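Local coordinates for plantazolicin methyltransferase BamL (Bacillus amyloliquefaciens subsp. plantarum, PDB 5DLY), which probably methylates desmethylplantazolicin to give the antibiotic plantazolicin, taking the methyl group from S-adenosylmethionine, and here holds S-adenosyl-L-homocysteine beside a monoazolic substrate analogue, at residues 26-31 against 176-181; 87-92 against 111-116. All coordinates share one frame; numbering follows the deposited sequence.

Interaction 1 of 2, residues 26-31 against 176-181. With 5D7 (prop-2-en-1-yl 2-[(1S)-1-amino-4-carbamimidamidobutyl]-1,3-thiazole-4-carboxylate), chain B.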
loop_
_atom_site.group_PDB
_atom_site.type_symbol
_atom_site.label_atom_id
_atom_site.label_comp_id
_atom_site.label_asym_id
_atom_site.label_seq_id
_atom_site.Cartn_x
_atom_site.Cartn_y
_atom_site.Cartn_z
ATOM N N SER A 26 1.104 17.410 9.420
ATOM C CA SER A 26 1.397 16.027 9.800
ATOM C C SER A 26 0.639 15.569 11.041
ATOM O O SER A 26 0.327 14.390 11.175
ATOM C CB SER A 26 2.899 15.810 9.975
ATOM O OG SER A 26 3.560 15.943 8.728
ATOM N N LYS A 27 0.332 16.499 11.945
ATOM C CA LYS A 27 -0.501 16.176 13.098
ATOM C C LYS A 27 -1.922 15.790 12.671
ATOM O O LYS A 27 -2.511 14.866 13.236
ATOM C CB LYS A 27 -0.530 17.347 14.094
ATOM C CG LYS A 27 0.814 17.594 14.766
ATOM C CD LYS A 27 0.780 18.825 15.659
ATOM C CE LYS A 27 2.145 19.066 16.290
ATOM N NZ LYS A 27 2.145 20.230 17.219
ATOM N N VAL A 28 -2.447 16.493 11.665
ATOM C CA VAL A 28 -3.801 16.242 11.149
ATOM C C VAL A 28 -3.864 14.885 10.438
ATOM O O VAL A 28 -4.755 14.073 10.711
ATOM C CB VAL A 28 -4.260 17.356 10.182
ATOM C CG1 VAL A 28 -5.635 17.041 9.602
ATOM C CG2 VAL A 28 -4.265 18.713 10.885
ATOM N N SER A 29 -2.908 14.642 9.544
ATOM C CA SER A 29 -2.876 13.387 8.795
ATOM C C SER A 29 -2.659 12.165 9.697
ATOM O O SER A 29 -3.340 11.149 9.531
ATOM C CB SER A 29 -1.846 13.445 7.666
ATOM O OG SER A 29 -0.537 13.637 8.159
ATOM N N PHE A 30 -1.756 12.269 10.675
ATOM C CA PHE A 30 -1.527 11.163 11.612
ATOM C C PHE A 30 -2.792 10.805 12.388
ATOM O O PHE A 30 -3.167 9.637 12.465
ATOM C CB PHE A 30 -0.379 11.475 12.583
ATOM C CG PHE A 30 -0.011 10.322 13.482
ATOM C CD1 PHE A 30 0.754 9.258 12.999
ATOM C CD2 PHE A 30 -0.431 10.294 14.811
ATOM C CE1 PHE A 30 1.091 8.197 13.824
ATOM C CE2 PHE A 30 -0.094 9.232 15.641
ATOM C CZ PHE A 30 0.672 8.186 15.150
ATOM N N ARG A 31 -3.451 11.817 12.954
ATOM C CA ARG A 31 -4.682 11.613 13.713
ATOM C C ARG A 31 -5.764 10.937 12.874
ATOM O O ARG A 31 -6.367 9.956 13.309
ATOM C CB ARG A 31 -5.192 12.947 14.261
ATOM C CG ARG A 31 -6.276 12.808 15.316
ATOM C CD ARG A 31 -6.898 14.152 15.663
ATOM N NE ARG A 31 -5.981 15.042 16.371
ATOM C CZ ARG A 31 -5.420 16.132 15.849
ATOM N NH1 ARG A 31 -5.677 16.502 14.597
ATOM N NH2 ARG A 31 -4.607 16.869 16.590
ATOM N N ARG A 176 -12.516 20.841 9.769
ATOM C CA ARG A 176 -12.218 21.520 8.514
ATOM C C ARG A 176 -10.817 21.156 8.014
ATOM O O ARG A 176 -10.606 21.043 6.807
ATOM C CB ARG A 176 -12.371 23.038 8.678
ATOM C CG ARG A 176 -12.222 23.862 7.410
ATOM C CD ARG A 176 -11.897 25.316 7.733
ATOM N NE ARG A 176 -10.534 25.491 8.241
ATOM C CZ ARG A 176 -10.164 25.306 9.509
ATOM N NH1 ARG A 176 -11.049 24.924 10.425
ATOM N NH2 ARG A 176 -8.902 25.488 9.865
ATOM N N GLU A 177 -9.880 20.947 8.942
ATOM C CA GLU A 177 -8.520 20.528 8.584
ATOM C C GLU A 177 -8.516 19.125 7.955
ATOM O O GLU A 177 -7.887 18.914 6.913
ATOM C CB GLU A 177 -7.578 20.592 9.793
ATOM C CG GLU A 177 -7.306 21.999 10.313
ATOM C CD GLU A 177 -8.329 22.480 11.332
ATOM O OE1 GLU A 177 -9.291 21.746 11.652
ATOM O OE2 GLU A 177 -8.170 23.617 11.826
ATOM N N GLU A 178 -9.225 18.180 8.571
ATOM C CA GLU A 178 -9.380 16.832 7.982
ATOM C C GLU A 178 -10.070 16.854 6.617
ATOM O O GLU A 178 -9.703 16.100 5.710
ATOM C CB GLU A 178 -10.111 15.886 8.938
ATOM C CG GLU A 178 -9.257 15.464 10.121
ATOM C CD GLU A 178 -9.939 14.475 11.055
ATOM O OE1 GLU A 178 -11.094 14.059 10.801
ATOM O OE2 GLU A 178 -9.309 14.107 12.063
ATOM N N GLU A 179 -11.075 17.715 6.468
ATOM C CA GLU A 179 -11.737 17.881 5.178
ATOM C C GLU A 179 -10.755 18.355 4.098
ATOM O O GLU A 179 -10.726 17.802 3.003
ATOM C CB GLU A 179 -12.924 18.849 5.302
ATOM C CG GLU A 179 -13.619 19.152 3.985
ATOM C CD GLU A 179 -14.749 20.148 4.143
ATOM O OE1 GLU A 179 -14.467 21.342 4.364
ATOM O OE2 GLU A 179 -15.922 19.737 4.028
ATOM N N ALA A 180 -9.960 19.375 4.425
ATOM C CA ALA A 180 -8.929 19.899 3.528
ATOM C C ALA A 180 -7.899 18.831 3.172
ATOM O O ALA A 180 -7.530 18.676 2.011
ATOM C CB ALA A 180 -8.249 21.109 4.156
ATOM N N TYR A 181 -7.465 18.097 4.193
ATOM C CA TYR A 181 -6.560 16.960 4.036
ATOM C C TYR A 181 -7.104 15.942 3.040
ATOM O O TYR A 181 -6.436 15.604 2.063
ATOM C CB TYR A 181 -6.325 16.328 5.410
ATOM C CG TYR A 181 -5.664 14.973 5.402
ATOM C CD1 TYR A 181 -4.387 14.801 4.862
ATOM C CD2 TYR A 181 -6.304 13.875 5.966
ATOM C CE1 TYR A 181 -3.775 13.555 4.868
ATOM C CE2 TYR A 181 -5.707 12.616 5.965
ATOM C CZ TYR A 181 -4.443 12.473 5.420
ATOM O OH TYR A 181 -3.831 11.241 5.430
HETATM O O9 5D7 B . -7.297 5.044 3.376
HETATM C C6 5D7 B . -7.706 6.183 3.540
HETATM O O7 5D7 B . -9.115 6.452 3.690
HETATM C C8 5D7 B . -10.100 5.428 3.527
HETATM C C2 5D7 B . -6.777 7.335 3.621
HETATM N N3 5D7 B . -5.429 7.173 3.707
HETATM C C4 5D7 B . -4.721 8.309 3.784
HETATM S S5 5D7 B . -5.818 9.652 3.771
HETATM C C1 5D7 B . -7.226 8.663 3.649
HETATM C CA 5D7 B . -3.264 8.528 3.895
HETATM N N 5D7 B . -2.640 7.233 4.136
HETATM C CB 5D7 B . -2.683 9.187 2.636
HETATM C CG 5D7 B . -3.196 8.644 1.297
HETATM C CD 5D7 B . -2.107 8.799 0.247
HETATM N NE 5D7 B . -2.639 8.413 -1.054
HETATM C CZ 5D7 B . -3.288 9.168 -1.943
HETATM N NH2 5D7 B . -3.686 8.659 -3.027
HETATM N NH1 5D7 B . -3.489 10.404 -1.721
HETATM C C3 5D7 B . -11.462 6.054 3.678
HETATM C C5 5D7 B . -12.460 5.387 4.224
HETATM O O HOH W 1 -6.878 15.109 12.430
#
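V28 and S29 face E178 and Y181 where helices 26-31 and 176-181 cross almost perpendicularly, at -85°, with their axes 9.7 Å apart. V28 is the wedge on the first helix. Its CG1, anti to the backbone N (chi1 177°), lies against the backbone of the second helix, 3.9 Å from the carbonyl carbon C of E177 and as far from the N of E178. The other branch, CG2, meets CB of E177, and the two side chains cross at about a right angle. E177 then bends away and its OE2 pairs with NH2 of R176 along its own helix.

One turn further along the second helix, the Y181 ring slides under the backbone of S29. CA of S29 stands over one ring face in a CH-pi contact, 4.0 Å from the centroid and displaced toward the rim, while CB of S29 comes to 3.4 Å from CE1 of Y181. The OG of S29 is spent on the carbonyl of W19, and the hydroxyl of Y181 is hydrogen-bonded to D33. That same OH lies 3.0 Å from S5 of the thiazole in the bound analogue 5D7.

On the flank the helices are joined through water. Water 1 donates to O of V28 and to OE2 of E178, the latter 2.7 Å away, and accepts from NH1 of R31 in the guanidinium plane. R31 NH1 and E178 OE2 themselves stay 5.0 Å apart; OE1 of the carboxylate is taken by the N of Q174 and by a salt bridge to R35.

The direct contact is thus carbon packing, with polarity carried by the water at its margin. With S29 over one face of its ring and the thiazole sulphur near its hydroxyl, Y181 makes this helix crossing part of the substrate pocket wall, the bond to D33 probably steadying that hydroxyl.

Interaction 2 of 2, residues 87-92 against 111-116. With SAH (S-adenosyl-L-homocysteine), chain C.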
loop_
_atom_site.group_PDB
_atom_site.type_symbol
_atom_site.label_atom_id
_atom_site.label_comp_id
_atom_site.label_asym_id
_atom_site.label_seq_id
_atom_site.Cartn_x
_atom_site.Cartn_y
_atom_site.Cartn_z
ATOM N N THR A 87 12.065 -4.826 5.755
ATOM C CA THR A 87 12.680 -3.554 5.376
ATOM C C THR A 87 11.587 -2.515 5.156
ATOM O O THR A 87 10.552 -2.827 4.572
ATOM C CB THR A 87 13.543 -3.705 4.111
ATOM O OG1 THR A 87 14.460 -4.794 4.288
ATOM C CG2 THR A 87 14.317 -2.437 3.829
ATOM N N GLY A 88 11.802 -1.303 5.654
ATOM C CA GLY A 88 10.860 -0.206 5.429
ATOM C C GLY A 88 11.584 1.043 4.973
ATOM O O GLY A 88 12.719 1.309 5.390
ATOM N N ILE A 89 10.950 1.792 4.081
ATOM C CA ILE A 89 11.528 3.044 3.571
ATOM C C ILE A 89 10.481 4.149 3.594
ATOM O O ILE A 89 9.317 3.937 3.243
ATOM C CB ILE A 89 12.147 2.883 2.156
ATOM C CG1 ILE A 89 12.845 4.178 1.700
ATOM C CG2 ILE A 89 11.094 2.434 1.144
ATOM C CD1 ILE A 89 13.774 3.986 0.523
ATOM N N ASP A 90 10.893 5.331 4.037
ATOM C CA ASP A 90 9.980 6.471 4.109
ATOM C C ASP A 90 10.822 7.723 4.010
ATOM O O ASP A 90 11.939 7.743 4.518
ATOM C CB ASP A 90 9.197 6.454 5.434
ATOM C CG ASP A 90 7.952 7.314 5.384
ATOM O OD1 ASP A 90 8.090 8.550 5.339
ATOM O OD2 ASP A 90 6.823 6.748 5.392
ATOM N N SER A 91 10.308 8.750 3.332
ATOM C CA SER A 91 11.063 9.999 3.155
ATOM C C SER A 91 10.942 10.958 4.352
ATOM O O SER A 91 11.573 12.019 4.367
ATOM C CB SER A 91 10.648 10.690 1.856
ATOM O OG SER A 91 9.260 10.944 1.871
ATOM N N SER A 92 10.139 10.594 5.348
ATOM C CA SER A 92 10.010 11.399 6.566
ATOM C C SER A 92 10.998 10.959 7.645
ATOM O O SER A 92 10.919 9.838 8.143
ATOM C CB SER A 92 8.586 11.331 7.115
ATOM O OG SER A 92 8.546 11.848 8.437
ATOM N N SER A 111 14.661 7.877 2.949
ATOM C CA SER A 111 14.989 8.293 1.594
ATOM C C SER A 111 13.729 8.235 0.757
ATOM O O SER A 111 12.775 7.538 1.111
ATOM C CB SER A 111 16.061 7.363 0.997
ATOM O OG SER A 111 16.619 7.904 -0.193
ATOM N N ASN A 112 13.728 8.972 -0.355
ATOM C CA ASN A 112 12.721 8.799 -1.392
ATOM C C ASN A 112 12.762 7.330 -1.842
ATOM O O ASN A 112 13.846 6.770 -2.069
ATOM C CB ASN A 112 13.073 9.756 -2.535
ATOM C CG ASN A 112 12.118 9.699 -3.716
ATOM O OD1 ASN A 112 11.139 8.946 -3.756
ATOM N ND2 ASN A 112 12.438 10.505 -4.723
ATOM N N ALA A 113 11.591 6.697 -1.943
ATOM C CA ALA A 113 11.508 5.306 -2.403
ATOM C C ALA A 113 12.154 5.108 -3.771
ATOM O O ALA A 113 12.571 4.000 -4.092
ATOM C CB ALA A 113 10.065 4.824 -2.426
ATOM N N GLU A 114 12.248 6.186 -4.551
ATOM C CA GLU A 114 12.976 6.150 -5.828
ATOM C C GLU A 114 14.389 5.599 -5.677
ATOM O O GLU A 114 14.944 5.040 -6.621
ATOM C CB GLU A 114 13.049 7.539 -6.467
ATOM C CG GLU A 114 11.733 8.046 -7.035
ATOM C CD GLU A 114 11.878 9.344 -7.815
ATOM O OE1 GLU A 114 12.610 9.366 -8.835
ATOM O OE2 GLU A 114 11.244 10.336 -7.428
ATOM N N ASN A 115 14.971 5.787 -4.495
ATOM C CA ASN A 115 16.364 5.425 -4.241
ATOM C C ASN A 115 16.560 4.036 -3.638
ATOM O O ASN A 115 17.660 3.698 -3.206
ATOM C CB ASN A 115 16.998 6.482 -3.336
ATOM C CG ASN A 115 16.911 7.870 -3.928
ATOM O OD1 ASN A 115 17.183 8.057 -5.119
ATOM N ND2 ASN A 115 16.517 8.851 -3.116
ATOM N N ILE A 116 15.502 3.227 -3.634
ATOM C CA ILE A 116 15.512 1.943 -2.926
ATOM C C ILE A 116 16.663 0.979 -3.272
ATOM O O ILE A 116 17.164 0.276 -2.394
ATOM C CB ILE A 116 14.120 1.246 -2.984
ATOM C CG1 ILE A 116 14.040 0.050 -2.017
ATOM C CG2 ILE A 116 13.758 0.832 -4.403
ATOM C CD1 ILE A 116 14.304 0.395 -0.560
HETATM N N SAH C . 2.134 2.753 4.357
HETATM C CA SAH C . 1.556 3.649 5.411
HETATM C CB SAH C . 1.264 5.023 4.816
HETATM C CG SAH C . 1.655 6.129 5.799
HETATM S SD SAH C . 1.105 7.729 5.263
HETATM C C SAH C . 0.282 3.056 5.945
HETATM O O SAH C . -0.056 1.913 5.660
HETATM O OXT SAH C . -0.468 3.702 6.676
HETATM C "C5'" SAH C . 2.058 7.999 3.796
HETATM C "C4'" SAH C . 3.557 7.836 4.011
HETATM O "O4'" SAH C . 4.222 7.856 2.740
HETATM C "C3'" SAH C . 4.166 8.981 4.819
HETATM O "O3'" SAH C . 4.840 8.463 5.982
HETATM C "C2'" SAH C . 5.114 9.674 3.848
HETATM O "O2'" SAH C . 6.290 10.234 4.441
HETATM C "C1'" SAH C . 5.461 8.531 2.909
HETATM N N9 SAH C . 5.996 8.935 1.590
HETATM C C8 SAH C . 5.483 9.867 0.756
HETATM N N7 SAH C . 6.233 9.972 -0.363
HETATM C C5 SAH C . 7.237 9.086 -0.254
HETATM C C6 SAH C . 8.379 8.699 -1.093
HETATM N N6 SAH C . 8.551 9.297 -2.287
HETATM N N1 SAH C . 9.207 7.726 -0.627
HETATM C C2 SAH C . 9.006 7.146 0.574
HETATM N N3 SAH C . 7.972 7.450 1.402
HETATM C C4 SAH C . 7.082 8.410 1.037
#
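I89 supplies the apolar part, reaching from the strand toward segment 111-116. Its CG1 lies 3.4 Å from O of S111, and CD1 continues over CA of A113 to meet CD1 of I116 at 3.8 Å, the two isoleucines crossing obliquely.

One backbone hydrogen bond joins the segments, from N of S111 to O of D90 (3.1 Å).

Two Asx turns shape the polar ends. OD1 of D90 takes N of S92 on its anti lone pair, and OD1 of N112 receives N of E114. ND2 of N112 donates to OE2 of E114, fixing how the amide is turned.

The cofactor product uses these same groups. D90, its CB pointing away from segment 111-116, receives the ribose O2' of SAH at OD1 (2.6 Å) and O3' at OD2 (2.7 Å). OD1 of N112 accepts from N6 of the SAH adenine (3.0 Å). N of A113 donates to N1 of the same SAH ring (2.9 Å), so that together they read the adenine edge.

An acidic residue that takes both ribose hydroxyls is characteristic of Rossmann-fold methyltransferases. Strand 85-90 runs between 62-66 and 107-110, and helix 139-148 packs on I116.

In the fold
Interactions 1 and 2 lie with their centres 23 Å apart and their nearest atoms about 6 Å apart, without touching. Both segments of interaction 2 fall between the two segments of interaction 1 along the chain: helix 23-56 comes first, then strand 85-90 and the turn after strand 107-110, and finally helix 176-187. They share no helix or strand. Interaction 2 belongs to the parallel part of the seven-stranded sheet, where 107-110 is an outermost strand, whereas interaction 1 joins two helices. SAH reaches from interaction 2, which holds its adenosine, toward interaction 1, where the side chain of Y181 is about 6 Å from SAH and against 5D7. Together they border adjoining cofactor and substrate sites, consistent with methyl transfer between them.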